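Local coordinates for sporozoite surface protein 2 (Plasmodium vivax, PDB 4HQO) that serves as the sporozoite surface receptor for gliding motility, its adhesive von Willebrand factor A and thrombospondin repeat domains probably engaging host ligands, at residues Leu21-Asp26 and Leu128-Thr133. The protein carries 4 engineered substitutions. Numbering follows the deposited sequence.
Sequences LYLLVD and LVILMT
The two central parallel strands of the von Willebrand factor A domain, 21-26 and 128-133, pair in the middle of its Rossmann-like sheet and end at the MIDAS metal site. Five backbone hydrogen bonds join them in register, from Y22 N to L128 O (2.8 Å) to D26 N on M132 O, with Y22 and L24 each using both N and O. On the face packed by helix 33-49, L21 lies alongside L128 and sets its CD2 3.8 Å from I130 CD1. Next along that face, L23 CD1 touches both I130 CG2, at 3.8 Å, and M132 SD. Toward helix 105-117, V129 reaches two neighbours: CG1 meets L24 CD1 at 3.7 Å, while CG2 sits 4.1 Å from CB of Y22, whose OH bonds to Q127. At the C-terminal ends the pairing passes to side chains near the magnesium ion, which S28, S30 and T103 bind. The D26 side chain lies about 4 Å from the ion, and its OD1 is hydrogen-bonded to S28 OG. With CG anti to the backbone N (chi1 -169°), D26 turns OD2 to T133, whose OG1 donates to its anti lone pair at 2.6 Å.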
# COMPACT_ATOMS: atom_id res chain seq x y z
N LEU A 21 -1.88 -2.23 -4.40
CA LEU A 21 -1.35 -3.14 -5.41
C LEU A 21 -1.46 -2.50 -6.79
O LEU A 21 -2.55 -2.25 -7.28
CB LEU A 21 -2.12 -4.46 -5.37
CG LEU A 21 -1.51 -5.71 -6.02
CD1 LEU A 21 -2.21 -6.96 -5.47
CD2 LEU A 21 -1.65 -5.68 -7.52
N TYR A 22 -0.31 -2.24 -7.39
CA TYR A 22 -0.23 -1.54 -8.66
C TYR A 22 -0.00 -2.58 -9.74
O TYR A 22 1.08 -3.15 -9.84
CB TYR A 22 0.91 -0.52 -8.63
CG TYR A 22 0.84 0.46 -7.47
CD1 TYR A 22 1.45 0.16 -6.25
CD2 TYR A 22 0.17 1.67 -7.59
CE1 TYR A 22 1.39 1.05 -5.19
CE2 TYR A 22 0.10 2.56 -6.53
CZ TYR A 22 0.71 2.25 -5.33
OH TYR A 22 0.64 3.13 -4.26
N LEU A 23 -1.04 -2.86 -10.52
CA LEU A 23 -0.95 -3.87 -11.57
C LEU A 23 -0.66 -3.19 -12.90
O LEU A 23 -1.50 -2.46 -13.43
CB LEU A 23 -2.26 -4.66 -11.64
CG LEU A 23 -2.41 -5.81 -12.63
CD1 LEU A 23 -1.21 -6.74 -12.56
CD2 LEU A 23 -3.70 -6.58 -12.33
N LEU A 24 0.55 -3.41 -13.41
CA LEU A 24 1.02 -2.75 -14.63
C LEU A 24 1.03 -3.78 -15.75
O LEU A 24 1.79 -4.76 -15.70
CB LEU A 24 2.41 -2.17 -14.44
CG LEU A 24 2.68 -1.34 -13.17
CD1 LEU A 24 4.12 -0.79 -13.16
CD2 LEU A 24 1.67 -0.21 -13.05
N VAL A 25 0.18 -3.58 -16.75
CA VAL A 25 -0.04 -4.60 -17.78
C VAL A 25 0.52 -4.15 -19.13
O VAL A 25 0.16 -3.10 -19.65
CB VAL A 25 -1.54 -4.96 -17.91
CG1 VAL A 25 -1.74 -6.05 -18.96
CG2 VAL A 25 -2.12 -5.41 -16.56
N ASP A 26 1.43 -4.96 -19.67
CA ASP A 26 2.04 -4.69 -20.97
C ASP A 26 1.01 -5.00 -22.08
O ASP A 26 0.63 -6.15 -22.26
CB ASP A 26 3.25 -5.62 -21.13
CG ASP A 26 4.14 -5.27 -22.32
OD1 ASP A 26 3.66 -4.69 -23.32
OD2 ASP A 26 5.34 -5.62 -22.24
N LEU A 128 2.87 -2.79 -3.38
CA LEU A 128 3.23 -3.95 -4.19
C LEU A 128 2.98 -3.69 -5.67
O LEU A 128 1.85 -3.43 -6.08
CB LEU A 128 2.47 -5.20 -3.74
CG LEU A 128 2.59 -6.41 -4.68
CD1 LEU A 128 4.03 -6.95 -4.80
CD2 LEU A 128 1.63 -7.52 -4.27
N VAL A 129 4.04 -3.76 -6.47
CA VAL A 129 3.87 -3.63 -7.91
C VAL A 129 3.90 -5.00 -8.56
O VAL A 129 4.83 -5.77 -8.35
CB VAL A 129 4.95 -2.76 -8.57
CG1 VAL A 129 4.76 -2.75 -10.08
CG2 VAL A 129 4.92 -1.34 -8.01
N ILE A 130 2.88 -5.30 -9.35
CA ILE A 130 2.94 -6.50 -10.18
C ILE A 130 3.12 -6.06 -11.62
O ILE A 130 2.26 -5.39 -12.19
CB ILE A 130 1.68 -7.37 -10.02
CG1 ILE A 130 1.57 -7.86 -8.58
CG2 ILE A 130 1.72 -8.55 -10.98
CD1 ILE A 130 0.39 -8.78 -8.35
N LEU A 131 4.27 -6.40 -12.20
CA LEU A 131 4.60 -5.99 -13.56
C LEU A 131 4.45 -7.18 -14.51
O LEU A 131 5.21 -8.15 -14.42
CB LEU A 131 6.03 -5.43 -13.61
CG LEU A 131 6.59 -5.03 -14.98
CD1 LEU A 131 5.83 -3.84 -15.56
CD2 LEU A 131 8.09 -4.73 -14.86
N MET A 132 3.47 -7.11 -15.40
CA MET A 132 3.24 -8.18 -16.37
C MET A 132 3.79 -7.77 -17.72
O MET A 132 3.25 -6.85 -18.34
CB MET A 132 1.75 -8.49 -16.51
CG MET A 132 1.12 -9.11 -15.29
SD MET A 132 -0.66 -9.31 -15.47
CE MET A 132 -0.75 -10.21 -16.99
N THR A 133 4.82 -8.46 -18.20
CA THR A 133 5.50 -8.04 -19.42
C THR A 133 6.28 -9.18 -20.09
O THR A 133 6.57 -10.19 -19.45
CB THR A 133 6.45 -6.85 -19.13
OG1 THR A 133 7.02 -6.35 -20.34
CG2 THR A 133 7.56 -7.28 -18.16